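Local coordinates for bifunctional pinoresinol-lariciresinol reductase 1 (Thuja plicata, PDB 1QYD), which catalyses the NADPH-dependent, enantioselective reduction of pinoresinol to lariciresinol and on to secoisolariciresinol in lignan biosynthesis, at residues A[88-93]-A[131-136]; A[120-125]-A[140-145]; A[125-130]-A[272-277]; A[152-157]-A[215-220]. One frame throughout, in Å; residues are numbered along the deposited sequence.

Contacts 1 and 2 use helix 133-147, which carries the inferred proton acceptor Lys138, and contacts 2 and 3 use the loop that leads into it. The helix gives its first turn to contact 1 and a later one to contact 2, their centres about 11 Å apart; Phe135 CG of contact 1 rests 3.9 Å from Glu125 CG, the residue common to contacts 2 and 3. The side chain of Gln274 in contact 3 is about 12 Å from that of Lys138. Contact 4, centred about 11 Å from contact 2, joins it through a weak hydrogen bond of 2.8 Å between Asp120 OD1 and Tyr219 OH. Nearest atoms of contacts 1 and 4 are about 8 Å apart.

Contact 1. Residues A[88-93]-A[131-136]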
# COMPACT_ATOMS: atom_id res chain seq x y z
N VAL A 88 4.20 6.57 2.71
CA VAL A 88 4.25 5.17 3.11
C VAL A 88 5.36 4.34 2.41
O VAL A 88 5.70 3.24 2.85
CB VAL A 88 2.83 4.58 2.84
CG1 VAL A 88 2.75 3.17 3.41
CG2 VAL A 88 1.73 5.47 3.44
N LEU A 89 5.98 4.93 1.35
CA LEU A 89 7.00 4.39 0.44
C LEU A 89 6.49 3.17 -0.33
O LEU A 89 7.19 2.19 -0.62
CB LEU A 89 8.26 4.04 1.25
CG LEU A 89 9.10 5.21 1.75
CD1 LEU A 89 10.15 4.70 2.72
CD2 LEU A 89 9.73 5.93 0.55
N SER A 90 5.21 3.32 -0.69
CA SER A 90 4.45 2.27 -1.32
C SER A 90 3.77 2.68 -2.60
O SER A 90 4.06 2.09 -3.64
CB SER A 90 3.44 1.74 -0.30
OG SER A 90 3.26 0.33 -0.44
N HIS A 91 2.91 3.71 -2.51
CA HIS A 91 2.09 4.31 -3.57
C HIS A 91 2.85 4.86 -4.77
O HIS A 91 2.34 4.95 -5.89
CB HIS A 91 1.26 5.35 -2.80
CG HIS A 91 0.40 6.44 -3.43
ND1 HIS A 91 0.73 7.47 -4.21
CD2 HIS A 91 -0.95 6.56 -3.16
CE1 HIS A 91 -0.36 8.18 -4.40
NE2 HIS A 91 -1.37 7.63 -3.77
N HIS A 92 4.14 5.12 -4.57
CA HIS A 92 5.00 5.81 -5.52
C HIS A 92 6.27 5.07 -5.86
O HIS A 92 6.95 5.42 -6.83
CB HIS A 92 5.32 7.20 -4.93
CG HIS A 92 5.00 7.26 -3.44
ND1 HIS A 92 5.52 6.48 -2.51
CD2 HIS A 92 4.03 8.04 -2.88
CE1 HIS A 92 4.87 6.75 -1.41
NE2 HIS A 92 3.99 7.69 -1.63
N ILE A 93 6.62 4.05 -5.07
CA ILE A 93 7.76 3.20 -5.37
C ILE A 93 7.40 2.18 -6.44
O ILE A 93 8.21 1.91 -7.32
CB ILE A 93 8.23 2.51 -4.04
CG1 ILE A 93 9.18 3.52 -3.40
CG2 ILE A 93 8.93 1.15 -4.23
CD1 ILE A 93 9.84 3.05 -2.08
N GLY A 131 6.97 -1.26 8.39
CA GLY A 131 8.06 -0.71 7.58
C GLY A 131 8.99 -1.70 6.87
O GLY A 131 10.05 -1.35 6.36
N SER A 132 8.57 -2.96 6.90
CA SER A 132 9.10 -4.08 6.14
C SER A 132 8.61 -3.96 4.68
O SER A 132 9.23 -4.52 3.78
CB SER A 132 8.61 -5.31 6.87
OG SER A 132 9.07 -6.49 6.24
N ILE A 133 7.49 -3.24 4.42
CA ILE A 133 6.85 -2.90 3.14
C ILE A 133 7.76 -2.19 2.15
O ILE A 133 7.77 -2.47 0.96
CB ILE A 133 5.59 -2.07 3.50
CG1 ILE A 133 4.40 -2.93 3.13
CG2 ILE A 133 5.52 -0.69 2.85
CD1 ILE A 133 4.02 -3.02 1.62
N THR A 134 8.56 -1.25 2.63
CA THR A 134 9.48 -0.50 1.81
C THR A 134 10.44 -1.46 1.12
O THR A 134 10.68 -1.36 -0.08
CB THR A 134 10.22 0.49 2.75
OG1 THR A 134 9.22 1.41 3.16
CG2 THR A 134 11.38 1.23 2.14
N PHE A 135 10.94 -2.43 1.89
CA PHE A 135 11.93 -3.33 1.34
C PHE A 135 11.22 -4.37 0.51
O PHE A 135 11.82 -4.88 -0.43
CB PHE A 135 12.76 -3.94 2.51
CG PHE A 135 13.35 -2.84 3.41
CD1 PHE A 135 12.92 -2.74 4.75
CD2 PHE A 135 14.25 -1.90 2.90
CE1 PHE A 135 13.37 -1.69 5.55
CE2 PHE A 135 14.70 -0.85 3.72
CZ PHE A 135 14.26 -0.75 5.04
N ILE A 136 9.94 -4.65 0.79
CA ILE A 136 9.14 -5.54 -0.04
C ILE A 136 8.94 -4.89 -1.43
O ILE A 136 9.19 -5.51 -2.47
CB ILE A 136 7.77 -5.76 0.59
CG1 ILE A 136 7.87 -6.53 1.87
CG2 ILE A 136 6.89 -6.50 -0.41
CD1 ILE A 136 8.39 -7.97 1.70
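Leu89 and Thr134 make the main van der Waals contact between the loop 88-93 and the first turn of helix 133-147. Leu89 CB lies 3.4 Å from Thr134 OG1, and the branch ending in CD1 comes as near to that oxygen while also touching Thr134 CG2 at 3.7 Å. Thr134 OG1 sits beside its own backbone N and CG2 anti to it (chi1 -68°), which lets both branches meet the leucine. A beta-branched residue suits this place, since both branches lie close to the backbone, where Leu89 approaches. Leu89 itself has a left-handed backbone conformation (phi 62°, psi 39°), and its CB points toward the helix.

A second apolar patch touches polar atoms of the loop. Ile133 CG2 is 3.9 Å from Val88 O, and Ile133 CD1 is 4.0 Å from Ser90 OG, so the branched isoleucine lies against the loop. The interaction is dispersive, and the joint area of 207 Å² is modest.

The polar component runs further along the helix: Ser90 OG is hydrogen-bonded to Asp137, one turn beyond Ile133, although Ser90 is poorly ordered. Serine suits the place because its small hydroxyl can sit by Ile133 and donate to the nearby carboxylate. His91 packs on Glu264 of the second subunit.

The side chain of Thr134 is about 4 Å from that of Lys138, the inferred proton acceptor, and that of Leu89 about 6 Å from that of Tyr15 of the inferred NADP(+) site. The contact sets the loop between strand 79-82 and helix 96-105 against the start of helix 133-147.

Contact 2. Residues A[120-125]-A[140-145]; sequences DPDIME and KVRRAI
Arg142 leaves helix 133-147 toward the type I beta turn formed by Asp120 to Ile123, and its side chain carries most of the contact. From CB, CG lies beside the backbone N (chi1 -75°), and the chain then runs extended as far as NE, the length needed to span the distance to the turn. CD passes 3.6 Å from Asp122 OD1. NE lies 3.3 Å from Pro121 CG, and that carbon covers one face of the guanidinium, with CZ 3.6 Å from it. A proline fits here because its compact, rigid ring sets CG and CD against the guanidinium, and its fixed phi suits the second position of the turn.

At the tip the two terminal nitrogens part company. NH1 forms a salt bridge with Asp122 OD2 at 3.0 Å, the carboxylate standing nearly perpendicular to the guanidinium, 87° between the planes. NH2 forms a second salt bridge, 3.0 Å to Asp120 OD2, and a third with Glu116. Arg143, bent at chi2 and chi3, brings its NH2 to 2.8 Å from Asp122 OD1, so Asp122 bridges two arginines; Arg143 NH1 is paired with Glu146. A leucine in place of Arg142 would probably leave Asp120 OD2 and Glu116 without this positive mate and Asp122 leaning on Arg143 alone within the network.

Arg142 also makes a cation-pi contact with Tyr154, and it is an inferred NADP(+) ligand. With three carboxylates around one guanidinium, these partners are likely to limit how the group turns, while its positive charge would probably offset the repulsion among the gathered carboxylates.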
# COMPACT_ATOMS: atom_id res chain seq x y z
N ASP A 120 19.08 -1.34 1.50
CA ASP A 120 19.25 -2.48 0.59
C ASP A 120 18.28 -3.63 0.85
O ASP A 120 18.56 -4.56 1.62
CB ASP A 120 20.69 -3.04 0.61
CG ASP A 120 21.02 -4.09 -0.46
OD1 ASP A 120 22.19 -4.31 -0.74
OD2 ASP A 120 20.14 -4.72 -1.02
N PRO A 121 17.17 -3.66 0.08
CA PRO A 121 16.06 -4.57 0.25
C PRO A 121 16.30 -6.06 0.26
O PRO A 121 15.70 -6.76 1.08
CB PRO A 121 15.11 -4.15 -0.84
CG PRO A 121 16.00 -3.54 -1.87
CD PRO A 121 16.86 -2.70 -0.98
N ASP A 122 17.15 -6.60 -0.60
CA ASP A 122 17.31 -8.03 -0.52
C ASP A 122 18.51 -8.48 0.28
O ASP A 122 19.02 -9.60 0.11
CB ASP A 122 17.33 -8.60 -1.94
CG ASP A 122 18.36 -8.06 -2.89
OD1 ASP A 122 18.05 -8.03 -4.07
OD2 ASP A 122 19.45 -7.69 -2.47
N ILE A 123 18.98 -7.55 1.15
CA ILE A 123 19.97 -7.88 2.17
C ILE A 123 19.03 -8.09 3.35
O ILE A 123 18.58 -7.22 4.10
CB ILE A 123 20.99 -6.73 2.43
CG1 ILE A 123 22.21 -6.98 1.54
CG2 ILE A 123 21.45 -6.65 3.89
CD1 ILE A 123 23.10 -8.21 1.84
N MET A 124 18.70 -9.39 3.26
CA MET A 124 17.79 -10.15 4.08
C MET A 124 16.40 -9.54 4.24
O MET A 124 15.38 -10.10 3.83
CB MET A 124 18.40 -10.38 5.48
CG MET A 124 19.63 -11.24 5.66
SD MET A 124 19.41 -12.86 4.87
CE MET A 124 20.59 -12.74 3.55
N GLU A 125 16.45 -8.35 4.85
CA GLU A 125 15.36 -7.61 5.45
C GLU A 125 14.15 -8.49 5.86
O GLU A 125 13.10 -8.68 5.24
CB GLU A 125 15.00 -6.45 4.51
CG GLU A 125 16.15 -5.46 4.21
CD GLU A 125 16.93 -4.67 5.29
OE1 GLU A 125 16.62 -4.66 6.48
OE2 GLU A 125 17.90 -4.02 4.90
N LYS A 140 10.21 -5.96 -5.60
CA LYS A 140 9.34 -6.20 -6.74
C LYS A 140 9.83 -5.50 -7.99
O LYS A 140 9.86 -6.06 -9.10
CB LYS A 140 7.94 -5.71 -6.45
CG LYS A 140 7.23 -6.71 -5.60
CD LYS A 140 5.77 -6.38 -5.84
CE LYS A 140 4.99 -7.67 -6.05
NZ LYS A 140 4.92 -8.51 -4.86
N VAL A 141 10.24 -4.26 -7.73
CA VAL A 141 10.85 -3.37 -8.69
C VAL A 141 12.21 -3.91 -9.11
O VAL A 141 12.50 -3.87 -10.31
CB VAL A 141 10.90 -2.01 -7.97
CG1 VAL A 141 11.81 -0.99 -8.66
CG2 VAL A 141 9.44 -1.51 -7.91
N ARG A 142 13.05 -4.42 -8.17
CA ARG A 142 14.37 -4.98 -8.46
C ARG A 142 14.27 -6.28 -9.20
O ARG A 142 14.99 -6.46 -10.16
CB ARG A 142 15.21 -5.33 -7.23
CG ARG A 142 15.87 -4.25 -6.42
CD ARG A 142 16.96 -4.91 -5.61
NE ARG A 142 17.60 -3.91 -4.77
CZ ARG A 142 18.76 -4.11 -4.14
NH1 ARG A 142 19.45 -5.24 -4.23
NH2 ARG A 142 19.27 -3.14 -3.37
N ARG A 143 13.43 -7.21 -8.75
CA ARG A 143 13.27 -8.49 -9.41
C ARG A 143 12.66 -8.45 -10.81
O ARG A 143 12.85 -9.40 -11.56
CB ARG A 143 12.42 -9.39 -8.54
CG ARG A 143 13.20 -10.57 -8.06
CD ARG A 143 13.58 -10.49 -6.58
NE ARG A 143 14.39 -9.32 -6.27
CZ ARG A 143 15.71 -9.25 -6.53
NH1 ARG A 143 16.36 -10.28 -7.09
NH2 ARG A 143 16.37 -8.11 -6.33
N ALA A 144 11.90 -7.37 -11.14
CA ALA A 144 11.30 -7.08 -12.45
C ALA A 144 12.27 -6.42 -13.41
O ALA A 144 12.17 -6.57 -14.61
CB ALA A 144 10.13 -6.14 -12.32
N ILE A 145 13.23 -5.64 -12.90
CA ILE A 145 14.30 -5.04 -13.67
C ILE A 145 15.10 -6.20 -14.20
O ILE A 145 15.10 -6.36 -15.41
CB ILE A 145 15.15 -4.14 -12.74
CG1 ILE A 145 14.48 -2.80 -12.72
CG2 ILE A 145 16.60 -3.97 -13.19
CD1 ILE A 145 15.29 -1.89 -11.79

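Contact 3. Residues A[125-130]-A[272-277]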
# COMPACT_ATOMS: atom_id res chain seq x y z
N GLU A 125 16.45 -8.35 4.85
CA GLU A 125 15.36 -7.61 5.45
C GLU A 125 14.15 -8.49 5.86
O GLU A 125 13.10 -8.68 5.24
CB GLU A 125 15.00 -6.45 4.51
CG GLU A 125 16.15 -5.46 4.21
CD GLU A 125 16.93 -4.67 5.29
OE1 GLU A 125 16.62 -4.66 6.48
OE2 GLU A 125 17.90 -4.02 4.90
N HIS A 126 14.67 -9.14 6.92
CA HIS A 126 14.18 -10.05 7.97
C HIS A 126 13.40 -9.26 9.02
O HIS A 126 13.06 -9.74 10.10
CB HIS A 126 15.41 -10.68 8.64
CG HIS A 126 16.47 -9.58 8.85
ND1 HIS A 126 17.41 -9.24 7.97
CD2 HIS A 126 16.57 -8.67 9.89
CE1 HIS A 126 18.03 -8.18 8.42
NE2 HIS A 126 17.53 -7.84 9.57
N ALA A 127 13.27 -7.98 8.66
CA ALA A 127 12.73 -6.85 9.36
C ALA A 127 11.38 -6.94 10.01
O ALA A 127 10.47 -7.64 9.54
CB ALA A 127 12.70 -5.69 8.40
N LEU A 128 11.32 -6.19 11.11
CA LEU A 128 10.11 -6.04 11.91
C LEU A 128 9.14 -5.28 11.02
O LEU A 128 9.53 -4.40 10.26
CB LEU A 128 10.37 -5.20 13.18
CG LEU A 128 11.49 -5.51 14.20
CD1 LEU A 128 11.92 -4.20 14.86
CD2 LEU A 128 11.02 -6.55 15.20
N GLN A 129 7.85 -5.63 11.08
CA GLN A 129 6.79 -4.99 10.31
C GLN A 129 6.40 -3.66 11.01
O GLN A 129 6.82 -3.51 12.17
CB GLN A 129 5.59 -5.98 10.23
CG GLN A 129 5.87 -7.48 9.93
CD GLN A 129 6.66 -8.27 11.00
OE1 GLN A 129 6.31 -8.31 12.19
NE2 GLN A 129 7.77 -8.90 10.60
N PRO A 130 5.65 -2.65 10.47
CA PRO A 130 5.06 -2.53 9.12
C PRO A 130 6.03 -2.16 8.03
O PRO A 130 5.89 -2.69 6.92
CB PRO A 130 3.99 -1.48 9.22
CG PRO A 130 3.78 -1.26 10.68
CD PRO A 130 5.18 -1.49 11.22
N LEU A 272 14.61 2.42 12.09
CA LEU A 272 15.48 3.02 13.07
C LEU A 272 15.89 1.96 14.08
O LEU A 272 16.89 2.08 14.79
CB LEU A 272 14.70 4.10 13.73
CG LEU A 272 15.30 4.98 14.77
CD1 LEU A 272 16.39 5.84 14.20
CD2 LEU A 272 14.19 5.85 15.31
N TYR A 273 15.08 0.91 14.14
CA TYR A 273 15.35 -0.23 14.97
C TYR A 273 16.11 -1.29 14.18
O TYR A 273 16.73 -2.17 14.77
CB TYR A 273 13.99 -0.70 15.53
CG TYR A 273 13.44 0.22 16.65
CD1 TYR A 273 13.22 -0.30 17.94
CD2 TYR A 273 13.20 1.59 16.46
CE1 TYR A 273 12.78 0.52 19.00
CE2 TYR A 273 12.76 2.42 17.51
CZ TYR A 273 12.56 1.87 18.78
OH TYR A 273 12.17 2.68 19.84
N GLN A 274 16.16 -1.25 12.84
CA GLN A 274 17.00 -2.16 12.06
C GLN A 274 18.37 -1.52 11.93
O GLN A 274 19.36 -2.24 11.91
CB GLN A 274 16.46 -2.35 10.66
CG GLN A 274 14.95 -2.52 10.50
CD GLN A 274 14.29 -3.83 10.91
OE1 GLN A 274 14.88 -4.91 10.98
NE2 GLN A 274 12.99 -3.74 11.16
N ILE A 275 18.47 -0.18 11.80
CA ILE A 275 19.70 0.62 11.83
C ILE A 275 20.51 0.51 13.17
O ILE A 275 21.69 0.12 13.19
CB ILE A 275 19.35 2.14 11.59
CG1 ILE A 275 18.75 2.36 10.24
CG2 ILE A 275 20.60 2.99 11.58
CD1 ILE A 275 18.27 3.83 10.10
N PHE A 276 19.90 0.85 14.32
CA PHE A 276 20.59 0.88 15.61
C PHE A 276 20.11 -0.19 16.60
O PHE A 276 19.69 0.16 17.71
CB PHE A 276 20.43 2.30 16.27
CG PHE A 276 20.65 3.56 15.43
CD1 PHE A 276 21.94 3.99 15.12
CD2 PHE A 276 19.55 4.30 14.95
CE1 PHE A 276 22.12 5.14 14.35
CE2 PHE A 276 19.73 5.45 14.18
CZ PHE A 276 21.03 5.88 13.88
N PHE A 277 20.13 -1.50 16.23
CA PHE A 277 19.81 -2.65 17.09
C PHE A 277 20.19 -4.00 16.48
O PHE A 277 20.78 -4.84 17.18
CB PHE A 277 18.35 -2.83 17.41
CG PHE A 277 17.84 -2.03 18.59
CD1 PHE A 277 16.83 -1.08 18.39
CD2 PHE A 277 18.40 -2.23 19.86
CE1 PHE A 277 16.38 -0.32 19.46
CE2 PHE A 277 17.93 -1.46 20.92
CZ PHE A 277 16.93 -0.51 20.73
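Gln274 meets Ala127 and Leu128 through two torsions: CG stands anti to the carbonyl carbon (chi1 -42°), and the chain then bends at chi2 (-73°), carrying CD toward the loop. Leu128 CG lies beside the backbone N (chi1 -53°), and its CB and CD1 face the side of the short helix 272-275. The loop is the long connection between strand 111-113 and helix 133-147 in the Rossmann-type, NADP-binding fold of this NmrA-type reductase. From Ala127 to Gln129 it runs extended and ends in a cis peptide before Pro130.

The glutamine is buried, and its carbons pack on the loop: Gln274 CD is 3.5 Å from Ala127 CB and 3.7 Å from Ala127 CA. A small alanine permits this close approach. The amide is probably modelled the wrong way round. As deposited, its NE2 lies 3.0 Å from Leu128 N, and with the group turned over this may be a hydrogen bond. Glutamine suits the place because its long chain takes a polar end to the backbone of the loop.

Around this core, His126 NE2 makes a weak hydrogen bond to Asp280, whose backbone is hydrogen-bonded to that of Gln274. The Gln274 side chain is about 5 Å from that of His271, the inferred substrate-binding residue, consistent with a place near the substrate pocket. Gln129 packs on Lys98 of the second subunit.

Leucine and tyrosine close the apolar end beside Leu255 of helix 252-258, where the Tyr273 ring leads away from the loop but its CB lies 4.1 Å from Leu128 CD1.

Contact 4. Residues A[152-157]-A[215-220]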
# COMPACT_ATOMS: atom_id res chain seq x y z
N TYR A 152 21.44 -2.50 -14.56
CA TYR A 152 21.27 -1.83 -13.25
C TYR A 152 22.48 -1.56 -12.34
O TYR A 152 23.58 -2.10 -12.44
CB TYR A 152 20.24 -2.59 -12.37
CG TYR A 152 20.37 -4.11 -12.34
CD1 TYR A 152 19.85 -4.82 -13.42
CD2 TYR A 152 20.97 -4.81 -11.28
CE1 TYR A 152 19.94 -6.22 -13.47
CE2 TYR A 152 21.05 -6.21 -11.32
CZ TYR A 152 20.54 -6.91 -12.42
OH TYR A 152 20.61 -8.31 -12.53
N THR A 153 22.24 -0.62 -11.44
CA THR A 153 23.18 -0.30 -10.38
C THR A 153 22.24 0.04 -9.27
O THR A 153 21.38 0.91 -9.44
CB THR A 153 24.02 0.92 -10.65
OG1 THR A 153 24.65 0.73 -11.91
CG2 THR A 153 25.05 1.11 -9.56
N TYR A 154 22.32 -0.70 -8.16
CA TYR A 154 21.47 -0.38 -7.02
C TYR A 154 22.29 0.43 -6.03
O TYR A 154 23.26 -0.04 -5.44
CB TYR A 154 20.97 -1.66 -6.39
CG TYR A 154 20.12 -2.49 -7.33
CD1 TYR A 154 20.33 -3.86 -7.42
CD2 TYR A 154 19.12 -1.91 -8.10
CE1 TYR A 154 19.54 -4.65 -8.25
CE2 TYR A 154 18.33 -2.69 -8.95
CZ TYR A 154 18.54 -4.06 -9.01
OH TYR A 154 17.72 -4.85 -9.79
N VAL A 155 21.96 1.71 -5.93
CA VAL A 155 22.69 2.64 -5.09
C VAL A 155 22.16 2.62 -3.68
O VAL A 155 21.26 3.39 -3.35
CB VAL A 155 22.61 4.07 -5.66
CG1 VAL A 155 23.84 4.35 -6.50
CG2 VAL A 155 21.36 4.22 -6.54
N SER A 156 22.67 1.66 -2.87
CA SER A 156 22.40 1.52 -1.44
C SER A 156 23.40 2.45 -0.77
O SER A 156 24.61 2.26 -0.83
CB SER A 156 22.67 0.12 -1.01
OG SER A 156 22.08 0.03 0.26
N SER A 157 22.87 3.53 -0.21
CA SER A 157 23.67 4.66 0.19
C SER A 157 23.60 5.07 1.67
O SER A 157 24.28 5.97 2.13
CB SER A 157 23.24 5.79 -0.72
OG SER A 157 21.88 6.13 -0.46
N ASN A 215 25.18 -4.12 -13.10
CA ASN A 215 24.35 -5.14 -12.45
C ASN A 215 24.69 -5.42 -10.98
O ASN A 215 24.05 -6.23 -10.31
CB ASN A 215 24.39 -6.47 -13.25
CG ASN A 215 23.71 -6.41 -14.62
OD1 ASN A 215 22.64 -5.85 -14.84
ND2 ASN A 215 24.32 -7.03 -15.63
N LYS A 216 25.68 -4.66 -10.50
CA LYS A 216 26.18 -4.66 -9.14
C LYS A 216 25.47 -3.65 -8.23
O LYS A 216 24.94 -2.62 -8.69
CB LYS A 216 27.66 -4.35 -9.17
CG LYS A 216 28.61 -5.47 -9.58
CD LYS A 216 30.03 -5.01 -9.29
CE LYS A 216 31.10 -6.11 -9.34
NZ LYS A 216 32.46 -5.60 -9.19
N THR A 217 25.45 -3.96 -6.91
CA THR A 217 24.90 -3.05 -5.89
C THR A 217 26.04 -2.12 -5.47
O THR A 217 27.17 -2.57 -5.27
CB THR A 217 24.37 -3.82 -4.64
OG1 THR A 217 23.36 -4.74 -5.10
CG2 THR A 217 23.74 -2.89 -3.60
N MET A 218 25.78 -0.80 -5.41
CA MET A 218 26.81 0.17 -5.06
C MET A 218 26.53 0.68 -3.68
O MET A 218 25.58 1.42 -3.48
CB MET A 218 26.81 1.35 -6.02
CG MET A 218 27.99 2.23 -5.68
SD MET A 218 27.85 3.87 -6.38
CE MET A 218 29.38 3.77 -7.20
N TYR A 219 27.35 0.25 -2.72
CA TYR A 219 27.26 0.69 -1.33
C TYR A 219 28.11 1.95 -1.13
O TYR A 219 29.19 2.08 -1.69
CB TYR A 219 27.77 -0.40 -0.39
CG TYR A 219 26.97 -1.70 -0.36
CD1 TYR A 219 25.69 -1.73 0.18
CD2 TYR A 219 27.52 -2.88 -0.87
CE1 TYR A 219 24.97 -2.93 0.21
CE2 TYR A 219 26.80 -4.08 -0.84
CZ TYR A 219 25.53 -4.10 -0.30
OH TYR A 219 24.82 -5.28 -0.25
N ILE A 220 27.62 2.96 -0.42
CA ILE A 220 28.48 4.09 -0.08
C ILE A 220 28.68 3.78 1.40
O ILE A 220 27.73 3.65 2.19
CB ILE A 220 27.76 5.43 -0.29
CG1 ILE A 220 27.07 5.56 -1.64
CG2 ILE A 220 28.86 6.48 -0.19
CD1 ILE A 220 26.57 6.95 -2.05
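Tyr152 and Asn215 cross at about a right angle just before the two parallel strands, 154-156 and 217-219, which belong to a three-stranded parallel sheet with 290-292. The tyrosine's CG sits between its backbone N and carbonyl carbon (chi1 44°), and the ring lies across Asn215. Asn215 OD1 lies over one face of the ring, toward the rim, 3.1 Å from Tyr152 CE1, and Asn215 CA makes a CH-pi contact 3.9 Å from the ring centroid. Tyr154 OH approaches the opposite face. Asparagine suits this position, because it readily takes the left-handed backbone conformation found there. An alanine at Tyr152 would remove the ring from between Asn215 and Tyr154, and would probably open a gap beside Ile145 and leave the Asn215 side chain freer to turn.

Further along, one face of the sheet holds Tyr154, Thr217, Ser156 and Tyr219. Thr217 OG1 meets the edge of the Tyr154 ring, 3.9 Å from CD1, whereas its CG2 lies over a face of the Tyr219 ring. Ser156 CB, small enough to fit, touches Tyr219 CD1 at 3.7 Å. The other face is apolar: Val155 CG1 lies 4.0 Å from Met218 SD; the methionine also touches helix 197-207.

Tyr154 bonds to both neighbours of Thr217, its N to Lys216 O at 3.3 Å and its O receiving Met218 N at 2.6 Å; Ile220 N then bonds to Ser156 O at 3.1 Å. The chemistry is thus layered: the backbone bonds set the register, the face of Val155 and Met218 is apolar, and on the aromatic face Ser156 OG is satisfied by Gly118 O and Tyr154 OH by Glu146.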